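Local coordinates for protein putative aspartyl-tRNA synthetase (Leishmania major, PDB 6OD8) that probably attaches L-aspartate to its cognate tRNA(Asp) at the expense of ATP, as a class II aminoacyl-tRNA synthetase, at residues A93-T98 with S141-E146; Q136-S141 with S177-P182; L334-F339 with L361-T366; S397-I402 with T443-S448. All blocks are in the same frame, centred on the assembly; numbering follows the deposited sequence. Where two conformers were deposited one is given.

Contact 1: A93-T98 with S141-E146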
# COMPACT_ATOMS: atom_id res chain seq x y z
N ALA A 93 -0.45 9.25 -29.76
CA ALA A 93 -1.51 8.27 -29.62
C ALA A 93 -1.12 6.95 -30.27
O ALA A 93 -0.20 6.88 -31.09
CB ALA A 93 -2.82 8.77 -30.24
N ARG A 94 -1.87 5.91 -29.90
CA ARG A 94 -1.84 4.60 -30.55
C ARG A 94 -2.65 4.61 -31.84
O ARG A 94 -3.73 5.19 -31.90
CB ARG A 94 -2.43 3.53 -29.62
CG ARG A 94 -1.59 3.23 -28.41
CD ARG A 94 -0.76 1.99 -28.63
NE ARG A 94 -0.11 1.58 -27.39
CZ ARG A 94 1.01 0.86 -27.33
NH1 ARG A 94 1.61 0.47 -28.45
NH2 ARG A 94 1.52 0.51 -26.16
N VAL A 95 -2.14 3.91 -32.85
CA VAL A 95 -2.89 3.68 -34.08
C VAL A 95 -3.74 2.43 -33.85
O VAL A 95 -3.23 1.31 -33.85
CB VAL A 95 -1.95 3.51 -35.28
CG1 VAL A 95 -2.74 3.22 -36.54
CG2 VAL A 95 -1.05 4.76 -35.45
N SER A 96 -5.05 2.62 -33.64
CA SER A 96 -5.92 1.46 -33.48
C SER A 96 -6.19 0.78 -34.82
O SER A 96 -6.10 -0.45 -34.93
CB SER A 96 -7.26 1.86 -32.85
OG SER A 96 -7.13 2.11 -31.47
N THR A 97 -6.60 1.57 -35.81
CA THR A 97 -6.84 1.10 -37.16
C THR A 97 -6.31 2.15 -38.12
O THR A 97 -6.16 3.33 -37.76
CB THR A 97 -8.33 0.86 -37.44
OG1 THR A 97 -9.03 2.11 -37.34
CG2 THR A 97 -8.93 -0.14 -36.45
N THR A 98 -6.05 1.72 -39.35
CA THR A 98 -5.66 2.67 -40.38
C THR A 98 -5.89 2.04 -41.73
O THR A 98 -5.67 0.84 -41.91
CB THR A 98 -4.19 3.11 -40.23
OG1 THR A 98 -3.89 4.12 -41.21
CG2 THR A 98 -3.25 1.92 -40.40
N SER A 141 1.32 0.98 -33.39
CA SER A 141 2.38 1.97 -33.40
C SER A 141 1.92 3.19 -32.62
O SER A 141 0.72 3.47 -32.53
CB SER A 141 2.76 2.38 -34.82
OG SER A 141 3.19 1.28 -35.60
N ILE A 142 2.87 3.93 -32.05
CA ILE A 142 2.57 5.19 -31.40
C ILE A 142 3.04 6.31 -32.31
O ILE A 142 4.17 6.28 -32.82
CB ILE A 142 3.22 5.27 -30.01
CG1 ILE A 142 2.56 4.24 -29.09
CG2 ILE A 142 3.07 6.67 -29.45
CD1 ILE A 142 3.28 4.05 -27.77
N VAL A 143 2.16 7.28 -32.56
CA VAL A 143 2.44 8.35 -33.52
C VAL A 143 2.32 9.70 -32.83
O VAL A 143 1.56 9.86 -31.88
CB VAL A 143 1.49 8.29 -34.74
CG1 VAL A 143 1.79 7.09 -35.62
CG2 VAL A 143 0.03 8.31 -34.30
N ASP A 144 3.11 10.67 -33.31
CA ASP A 144 2.90 12.08 -33.02
C ASP A 144 2.20 12.68 -34.22
O ASP A 144 2.73 12.63 -35.33
CB ASP A 144 4.23 12.82 -32.80
CG ASP A 144 4.74 12.70 -31.38
OD1 ASP A 144 3.95 12.41 -30.47
OD2 ASP A 144 5.96 12.92 -31.19
N VAL A 145 1.01 13.22 -34.03
CA VAL A 145 0.22 13.80 -35.11
C VAL A 145 0.02 15.28 -34.82
O VAL A 145 -0.30 15.65 -33.68
CB VAL A 145 -1.13 13.07 -35.26
CG1 VAL A 145 -2.03 13.79 -36.25
CG2 VAL A 145 -0.91 11.64 -35.70
N GLU A 146 0.24 16.12 -35.83
CA GLU A 146 -0.21 17.50 -35.83
C GLU A 146 -1.51 17.55 -36.62
O GLU A 146 -1.52 17.17 -37.79
CB GLU A 146 0.86 18.41 -36.45
CG GLU A 146 0.41 19.82 -36.71
CD GLU A 146 1.55 20.73 -37.15
OE1 GLU A 146 1.61 21.09 -38.34
OE2 GLU A 146 2.38 21.09 -36.28

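Contact 2: Q136-S141 with S177-P182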
# COMPACT_ATOMS: atom_id res chain seq x y z
N GLN A 136 -0.09 2.59 -44.30
CA GLN A 136 0.77 1.44 -44.04
C GLN A 136 1.36 1.40 -42.63
O GLN A 136 2.14 0.48 -42.34
CB GLN A 136 1.88 1.36 -45.09
CG GLN A 136 2.88 2.53 -45.10
CD GLN A 136 3.92 2.39 -44.00
OE1 GLN A 136 4.67 1.41 -43.96
NE2 GLN A 136 3.96 3.37 -43.09
N ILE A 137 1.05 2.36 -41.76
CA ILE A 137 1.54 2.29 -40.38
C ILE A 137 0.97 1.04 -39.73
O ILE A 137 -0.21 0.71 -39.89
CB ILE A 137 1.16 3.56 -39.59
CG1 ILE A 137 1.72 4.80 -40.29
CG2 ILE A 137 1.66 3.50 -38.15
CD1 ILE A 137 1.36 6.13 -39.65
N ALA A 138 1.82 0.32 -39.00
CA ALA A 138 1.35 -0.88 -38.30
C ALA A 138 0.45 -0.48 -37.13
O ALA A 138 0.76 0.45 -36.39
CB ALA A 138 2.54 -1.70 -37.78
N THR A 139 -0.67 -1.19 -36.97
CA THR A 139 -1.52 -0.90 -35.82
C THR A 139 -0.74 -1.16 -34.54
O THR A 139 0.17 -2.00 -34.50
CB THR A 139 -2.81 -1.74 -35.84
OG1 THR A 139 -2.47 -3.11 -35.72
CG2 THR A 139 -3.56 -1.52 -37.15
N GLU A 140 -1.08 -0.40 -33.51
CA GLU A 140 -0.45 -0.30 -32.20
C GLU A 140 0.85 0.53 -32.23
O GLU A 140 1.42 0.77 -31.16
CB GLU A 140 -0.17 -1.68 -31.55
CG GLU A 140 -1.47 -2.46 -31.33
CD GLU A 140 -2.45 -1.66 -30.52
OE1 GLU A 140 -2.14 -1.38 -29.33
OE2 GLU A 140 -3.49 -1.24 -31.07
N SER A 141 1.32 0.98 -33.39
CA SER A 141 2.38 1.97 -33.40
C SER A 141 1.92 3.19 -32.62
O SER A 141 0.72 3.47 -32.53
CB SER A 141 2.76 2.38 -34.82
OG SER A 141 3.19 1.28 -35.60
N SER A 177 5.14 -0.63 -34.02
CA SER A 177 4.78 -1.96 -33.57
C SER A 177 5.15 -2.97 -34.65
O SER A 177 5.16 -2.66 -35.84
CB SER A 177 3.28 -2.02 -33.28
OG SER A 177 2.85 -3.32 -32.92
N LEU A 178 5.45 -4.19 -34.22
CA LEU A 178 5.40 -5.31 -35.14
C LEU A 178 4.06 -5.33 -35.87
O LEU A 178 3.02 -4.95 -35.32
CB LEU A 178 5.62 -6.62 -34.38
CG LEU A 178 6.99 -6.75 -33.71
CD1 LEU A 178 7.10 -8.07 -32.96
CD2 LEU A 178 8.10 -6.62 -34.74
N ARG A 179 4.10 -5.77 -37.13
CA ARG A 179 2.87 -5.99 -37.88
C ARG A 179 2.20 -7.30 -37.51
O ARG A 179 1.05 -7.52 -37.90
CB ARG A 179 3.14 -5.96 -39.38
CG ARG A 179 3.87 -4.73 -39.82
CD ARG A 179 3.97 -4.66 -41.35
NE ARG A 179 4.61 -3.41 -41.76
CZ ARG A 179 3.95 -2.27 -41.94
NH1 ARG A 179 2.63 -2.23 -41.75
NH2 ARG A 179 4.59 -1.17 -42.31
N THR A 180 2.90 -8.17 -36.77
CA THR A 180 2.35 -9.43 -36.27
C THR A 180 2.03 -9.27 -34.79
O THR A 180 2.94 -9.14 -33.96
CB THR A 180 3.34 -10.56 -36.50
OG1 THR A 180 3.77 -10.54 -37.86
CG2 THR A 180 2.69 -11.89 -36.18
N LEU A 181 0.75 -9.23 -34.46
CA LEU A 181 0.29 -9.09 -33.09
C LEU A 181 -0.01 -10.46 -32.49
O LEU A 181 -0.38 -11.38 -33.22
CB LEU A 181 -0.98 -8.22 -33.03
CG LEU A 181 -0.83 -6.77 -33.50
CD1 LEU A 181 -2.16 -6.07 -33.46
CD2 LEU A 181 0.17 -6.04 -32.63
N PRO A 182 0.15 -10.64 -31.18
CA PRO A 182 -0.24 -11.93 -30.58
C PRO A 182 -1.73 -12.21 -30.71
O PRO A 182 -2.14 -13.37 -30.71
CB PRO A 182 0.19 -11.78 -29.11
CG PRO A 182 0.21 -10.30 -28.87
CD PRO A 182 0.63 -9.68 -30.18
O HOH W 1 0.59 -4.37 -35.96

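Contact 3: L334-F339 with L361-T366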
# COMPACT_ATOMS: atom_id res chain seq x y z
N LEU A 334 -16.37 -0.01 6.51
CA LEU A 334 -15.30 0.01 5.50
C LEU A 334 -15.83 -0.43 4.14
O LEU A 334 -15.58 0.21 3.11
CB LEU A 334 -14.14 -0.89 5.95
CG LEU A 334 -13.12 -1.29 4.91
CD1 LEU A 334 -12.31 -0.07 4.49
CD2 LEU A 334 -12.17 -2.38 5.44
N PHE A 335 -16.57 -1.54 4.12
CA PHE A 335 -17.10 -2.00 2.84
C PHE A 335 -18.13 -1.02 2.30
O PHE A 335 -18.17 -0.77 1.10
CB PHE A 335 -17.68 -3.42 2.97
CG PHE A 335 -16.67 -4.53 2.73
CD1 PHE A 335 -16.34 -4.92 1.44
CD2 PHE A 335 -16.07 -5.18 3.79
CE1 PHE A 335 -15.40 -5.93 1.21
CE2 PHE A 335 -15.14 -6.19 3.58
CZ PHE A 335 -14.82 -6.57 2.29
N ASN A 336 -18.98 -0.46 3.18
CA ASN A 336 -19.95 0.54 2.73
C ASN A 336 -19.24 1.70 2.05
O ASN A 336 -19.62 2.12 0.96
CB ASN A 336 -20.78 1.04 3.91
CG ASN A 336 -21.91 1.96 3.49
OD1 ASN A 336 -22.70 1.64 2.62
ND2 ASN A 336 -21.98 3.11 4.12
N TYR A 337 -18.19 2.21 2.69
CA TYR A 337 -17.43 3.33 2.15
C TYR A 337 -16.88 3.01 0.77
O TYR A 337 -16.98 3.81 -0.17
CB TYR A 337 -16.29 3.65 3.13
CG TYR A 337 -15.36 4.80 2.77
CD1 TYR A 337 -15.55 6.06 3.31
CD2 TYR A 337 -14.24 4.59 1.96
CE1 TYR A 337 -14.67 7.12 3.02
CE2 TYR A 337 -13.36 5.64 1.65
CZ TYR A 337 -13.58 6.90 2.19
OH TYR A 337 -12.71 7.95 1.90
N ILE A 338 -16.27 1.83 0.63
CA ILE A 338 -15.67 1.43 -0.64
C ILE A 338 -16.74 1.32 -1.73
O ILE A 338 -16.60 1.89 -2.82
CB ILE A 338 -14.88 0.11 -0.47
CG1 ILE A 338 -13.66 0.35 0.43
CG2 ILE A 338 -14.46 -0.49 -1.82
CD1 ILE A 338 -12.90 -0.91 0.83
N PHE A 339 -17.81 0.58 -1.45
CA PHE A 339 -18.85 0.34 -2.45
C PHE A 339 -19.51 1.64 -2.88
O PHE A 339 -19.83 1.83 -4.06
CB PHE A 339 -19.92 -0.61 -1.87
CG PHE A 339 -19.45 -2.03 -1.68
CD1 PHE A 339 -18.44 -2.55 -2.46
CD2 PHE A 339 -20.05 -2.85 -0.71
CE1 PHE A 339 -18.03 -3.86 -2.29
CE2 PHE A 339 -19.65 -4.15 -0.54
CZ PHE A 339 -18.62 -4.67 -1.33
N LEU A 361 -23.74 -4.47 -7.85
CA LEU A 361 -23.88 -5.07 -6.54
C LEU A 361 -24.87 -4.30 -5.69
O LEU A 361 -24.86 -3.06 -5.67
CB LEU A 361 -22.53 -5.09 -5.83
CG LEU A 361 -22.43 -5.96 -4.57
CD1 LEU A 361 -22.31 -7.40 -5.04
CD2 LEU A 361 -21.20 -5.55 -3.72
N VAL A 362 -25.74 -5.03 -5.01
CA VAL A 362 -26.60 -4.49 -3.96
C VAL A 362 -26.03 -4.96 -2.64
O VAL A 362 -25.90 -6.17 -2.42
CB VAL A 362 -28.06 -4.95 -4.14
CG1 VAL A 362 -28.93 -4.42 -2.99
CG2 VAL A 362 -28.61 -4.47 -5.49
N TRP A 363 -25.63 -4.02 -1.78
CA TRP A 363 -25.06 -4.39 -0.49
C TRP A 363 -25.92 -3.96 0.70
O TRP A 363 -25.60 -4.33 1.83
CB TRP A 363 -23.62 -3.84 -0.35
CG TRP A 363 -23.46 -2.34 -0.23
CD1 TRP A 363 -23.29 -1.62 0.91
CD2 TRP A 363 -23.41 -1.40 -1.31
NE1 TRP A 363 -23.14 -0.28 0.61
CE2 TRP A 363 -23.24 -0.12 -0.74
CE3 TRP A 363 -23.51 -1.52 -2.70
CZ2 TRP A 363 -23.15 1.03 -1.52
CZ3 TRP A 363 -23.43 -0.37 -3.47
CH2 TRP A 363 -23.26 0.89 -2.88
N LYS A 364 -26.99 -3.20 0.47
CA LYS A 364 -27.88 -2.71 1.51
C LYS A 364 -29.27 -3.32 1.35
O LYS A 364 -29.80 -3.39 0.23
CB LYS A 364 -28.04 -1.19 1.47
CG LYS A 364 -26.76 -0.37 1.60
CD LYS A 364 -27.09 1.10 1.81
CE LYS A 364 -25.83 1.95 1.84
NZ LYS A 364 -26.13 3.33 2.34
N LEU A 365 -29.89 -3.70 2.47
CA LEU A 365 -31.33 -3.89 2.46
C LEU A 365 -32.03 -2.54 2.28
O LEU A 365 -31.54 -1.50 2.72
CB LEU A 365 -31.80 -4.53 3.77
CG LEU A 365 -31.89 -6.06 3.87
CD1 LEU A 365 -30.53 -6.66 3.75
CD2 LEU A 365 -32.55 -6.48 5.20
N THR A 366 -33.19 -2.56 1.63
CA THR A 366 -34.01 -1.36 1.61
C THR A 366 -34.68 -1.17 2.97
O THR A 366 -34.89 -2.15 3.70
CB THR A 366 -35.08 -1.42 0.52
OG1 THR A 366 -36.04 -2.42 0.84
CG2 THR A 366 -34.46 -1.71 -0.85
O HOH W 2 -24.06 4.96 4.23
O HOH W 3 -23.41 4.12 1.05

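Contact 4: S397-I402 with T443-S448. With EDO (1,2-ethanediol), chain K; EDO (1,2-ethanediol), chain H.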
# COMPACT_ATOMS: atom_id res chain seq x y z
N SER A 397 -26.40 2.19 6.76
CA SER A 397 -25.75 1.22 5.89
C SER A 397 -26.58 -0.05 5.66
O SER A 397 -26.41 -0.70 4.62
CB SER A 397 -24.38 0.83 6.45
OG SER A 397 -24.47 0.19 7.71
N ARG A 398 -27.46 -0.41 6.60
CA ARG A 398 -28.48 -1.45 6.35
C ARG A 398 -27.86 -2.76 5.86
O ARG A 398 -28.37 -3.41 4.93
CB ARG A 398 -29.54 -0.93 5.36
CG ARG A 398 -30.28 0.33 5.84
CD ARG A 398 -31.46 0.70 4.94
NE ARG A 398 -31.09 1.04 3.56
CZ ARG A 398 -30.58 2.21 3.18
NH1 ARG A 398 -30.36 3.15 4.10
NH2 ARG A 398 -30.28 2.45 1.91
N MET A 399 -26.78 -3.17 6.50
CA MET A 399 -26.02 -4.34 6.07
C MET A 399 -26.39 -5.56 6.90
O MET A 399 -26.30 -5.54 8.14
CB MET A 399 -24.52 -4.03 6.12
CG MET A 399 -24.17 -3.05 4.99
SD MET A 399 -22.51 -2.33 5.12
CE MET A 399 -21.56 -3.67 4.53
N LEU A 400 -26.78 -6.63 6.21
CA LEU A 400 -27.44 -7.79 6.81
C LEU A 400 -26.47 -8.70 7.59
O LEU A 400 -25.41 -9.07 7.08
CB LEU A 400 -28.13 -8.61 5.72
CG LEU A 400 -28.96 -9.80 6.16
CD1 LEU A 400 -30.19 -9.22 6.82
CD2 LEU A 400 -29.33 -10.62 4.93
N ARG A 401 -26.88 -9.08 8.80
CA ARG A 401 -26.17 -10.03 9.65
C ARG A 401 -27.15 -11.15 9.98
O ARG A 401 -28.29 -10.86 10.35
CB ARG A 401 -25.71 -9.38 10.96
CG ARG A 401 -24.85 -8.15 10.81
CD ARG A 401 -24.42 -7.62 12.17
NE ARG A 401 -23.62 -6.40 12.06
CZ ARG A 401 -23.10 -5.74 13.09
NH1 ARG A 401 -23.30 -6.20 14.33
NH2 ARG A 401 -22.40 -4.63 12.90
N ILE A 402 -26.73 -12.40 9.81
CA ILE A 402 -27.52 -13.57 10.19
C ILE A 402 -26.63 -14.46 11.03
O ILE A 402 -25.49 -14.75 10.64
CB ILE A 402 -28.08 -14.35 8.97
CG1 ILE A 402 -28.88 -13.43 8.05
CG2 ILE A 402 -28.98 -15.53 9.43
CD1 ILE A 402 -29.39 -14.12 6.79
N THR A 443 -30.32 -8.75 -1.09
CA THR A 443 -28.97 -8.21 -1.02
C THR A 443 -27.95 -9.24 -1.47
O THR A 443 -28.14 -10.45 -1.28
CB THR A 443 -28.62 -7.71 0.39
OG1 THR A 443 -27.30 -7.13 0.37
CG2 THR A 443 -28.66 -8.85 1.40
N ASP A 444 -26.89 -8.74 -2.11
CA ASP A 444 -25.74 -9.52 -2.56
C ASP A 444 -24.62 -9.58 -1.54
O ASP A 444 -23.58 -10.19 -1.82
CB ASP A 444 -25.15 -8.93 -3.86
CG ASP A 444 -26.14 -8.89 -5.01
OD1 ASP A 444 -26.83 -9.90 -5.27
OD2 ASP A 444 -26.21 -7.84 -5.68
N PHE A 445 -24.80 -8.95 -0.36
CA PHE A 445 -23.76 -8.82 0.66
C PHE A 445 -24.35 -9.13 2.02
O PHE A 445 -25.38 -8.57 2.39
CB PHE A 445 -23.20 -7.40 0.67
CG PHE A 445 -22.01 -7.22 1.59
CD1 PHE A 445 -20.72 -7.38 1.11
CD2 PHE A 445 -22.19 -6.94 2.93
CE1 PHE A 445 -19.62 -7.23 1.95
CE2 PHE A 445 -21.09 -6.80 3.77
CZ PHE A 445 -19.81 -6.95 3.28
N PHE A 446 -23.68 -9.98 2.80
CA PHE A 446 -24.20 -10.27 4.14
C PHE A 446 -23.09 -10.90 4.97
O PHE A 446 -22.08 -11.38 4.45
CB PHE A 446 -25.45 -11.15 4.10
CG PHE A 446 -25.17 -12.62 3.86
CD1 PHE A 446 -25.05 -13.50 4.92
CD2 PHE A 446 -25.01 -13.11 2.56
CE1 PHE A 446 -24.80 -14.86 4.71
CE2 PHE A 446 -24.72 -14.45 2.35
CZ PHE A 446 -24.63 -15.32 3.42
N ILE A 447 -23.26 -10.84 6.29
CA ILE A 447 -22.31 -11.53 7.16
C ILE A 447 -23.04 -12.65 7.89
O ILE A 447 -24.22 -12.51 8.21
CB ILE A 447 -21.61 -10.55 8.13
CG1 ILE A 447 -22.48 -10.23 9.33
CG2 ILE A 447 -21.24 -9.27 7.41
CD1 ILE A 447 -22.21 -11.09 10.56
N SER A 448 -22.33 -13.76 8.11
CA SER A 448 -22.78 -14.88 8.92
C SER A 448 -21.98 -14.85 10.21
O SER A 448 -20.75 -14.89 10.17
CB SER A 448 -22.57 -16.22 8.21
OG SER A 448 -23.03 -17.32 9.02
C1 EDO K . -26.01 -14.50 -4.48
O1 EDO K . -26.68 -15.13 -5.58
C2 EDO K . -26.35 -13.02 -4.44
O2 EDO K . -25.63 -12.32 -5.45
C1 EDO H . -22.17 -0.65 9.63
O1 EDO H . -22.36 0.75 9.37
C2 EDO H . -21.88 -0.91 11.10
O2 EDO H . -20.99 0.09 11.60
O HOH W 4 -26.72 -6.29 3.14

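Contact 1: A93-T98 with S141-E146
R94 and I142 meet as a non-hydrogen-bonded antiparallel pair; in the conformer given for I142, CD1 lies over the centre of one guanidinium face of R94, 3.9 Å above its plane. The chain of R94 is bent at chi2 (-98°), which turns CD back to within 4.0 Å of I142 CG1 in that same conformer. A93 and V143 form the neighbouring hydrogen-bonded pair, with A93 N giving to V143 O at 3.0 Å and V143 N to A93 O at 2.8 Å. One residue on, V95 N donates to S141 O at 2.9 Å, and the same carbonyl takes a CA-H contact from R94. Past that bond the strands part at a steep angle, their short axes 113° apart. On the face away from R94, V95 CG2 touches V143 CG1 at 3.7 Å, the two side chains crossing at about a right angle, and I171 and T173 of strand 170-173 close over V143.

The polar end of R94 is held from further out: NH1 bonds E140 O, while D286 of the second subunit makes a salt bridge to NE and G519 O of that subunit accepts from NH2. R94 thus joins strand 88-100 to the second subunit. Antiparallel strands that cross this steeply belong to the curled sheet of an OB-fold barrel, here the nucleic-acid-binding domain.

Contact 2: Q136-S141 with S177-P182
A type II beta turn from A138 to S141, leading into strand 142-151 of the OB-fold domain, packs here against the loop 177-182 between strand 170-173 and helix 185-189. S141 and S177 join the two: S177 N donates to S141 OG at 3.2 Å, nearly straight at 170°. S141 N closes the turn onto A138 O, and S141 OG reinforces it, giving its proton to A138 O at 2.7 Å from the same face of the carbonyl plane. S177 CB lies 3.3 Å from T139 O, and A138 CB rests 3.4 Å from S177 O. A water gives one hydrogen bond to T139 O and another to L178 O, bridging the two backbones.

At the exposed end R179 runs extended from CG to NE, passing CG by A138 CB, and its guanidinium grips Q136 O end-on. NH1 at 2.8 Å and NH2 at 3.0 Å share that one oxygen, which lies in the guanidinium plane; a further bond from NH2 to Q136 OE1 is weak. Q136 NE2 is turned to F133 O. L181 spreads its two methyls over the turn, CD1 to T139 OG1 at 3.7 Å and CD2 near E140 CG, while the E140 carboxylate goes on to R213 and R110. L518 of the second subunit packs on S177 and L181.

Chemically, two N-H groups converging in plane on one backbone oxygen set the rotation of the arginine head, and the S141 hydroxyl serves as donor to the turn and acceptor for the loop at once.

Contact 3: L334-F339 with L361-T366
The indole of W363 has F339 over one face and N336 at its edge. F339 CB stands 3.4 Å above the plane, over the six-membered ring, a CH-pi contact 7° off the normal of that ring. The phenyl ring itself lies obliquely to the indole, with planes at 54° and CD2 3.5 Å from W363 CG. One face of F339 takes L361 CD2, 3.6 Å above the plane and offset toward the rim.

In the plane of the indole, W363 NE1 donates to N336 OD1 at 2.8 Å, almost straight at 174° and on a lone pair of the amide oxygen. The indole N-H requires an acceptor, which fixes the orientation of the asparagine amide. K364 brings CE to 3.2 Å from N336 OD1, its chain extended beyond CG. Two waters link the pair: one accepts from N336 ND2 and K364 NZ, the other donates to N336 OD1 and accepts from NZ. NZ also bonds D396 O.

In the synthetase domain this fastens helix 325-342 to the loop leading into helix 367-373. I477 of strand 472-477 touches both F339 and L361, so the aromatic packing lies between helix and sheet, while L334, on the same helix, packs against helix 215-237 and strand 523-529.

Contact 4: S397-I402 with T443-S448
R401 pairs with I447 and I402 with S448 in parallel, within strands 400-403 and 445-449, the short axes 30° apart; I447 N gives to L400 O at 2.9 Å and I402 N to I447 O at 3.0 Å. On one face R401 and I447 lie side by side, pointing the same way, and R401 CG comes to 3.5 Å from I447 CG1. The arginine stretches from CG to NE and ends in salt bridges to E332 and D329 of helix 325-342. On the other face L400 CD2 touches F446 CB and T443 CG2, both at 4.0 Å, with V437 of helix 427-441 packing on L400 and F446. Earlier, M399 is bent at chi3 (78°), and CE meets F445 CE2 at 3.3 Å. A water bridges the two segments, bonded to L400 N, T443 OG1 and F445 O; T443 OG1 also bonds V362 O.

Of two ethanediols, probably from crystallisation, one bonds S397 OG and the other gives to D444 OD1, which also pairs with K438.

Through the water, L400 N and F445 O are matched just before the direct strand bonds begin; the charge of buried R401 is probably balanced by its two carboxylates.

Overall arrangement
The four contacts fall into two pairs at opposite sides of the chain's centre. Contacts 1 and 2 come first along the chain, interleave and share S141; their centres are 11 Å apart, V95 O and E140 N are hydrogen-bonded, and both touch the second subunit. Contacts 3 and 4 follow in series within the synthetase domain, with centres 9 Å apart. Hydrogen bonds from R398 NE to L365 O and from D444 N to V362 O tie loop 361-366 to the approaches of strands 400-403 and 445-449; helix 325-342 meets the strands through its own side chains, such as E332 with M399 and R401. The centres of contacts 1 and 4 are about 49 Å apart, consistent with separate tRNA-binding and catalytic domains.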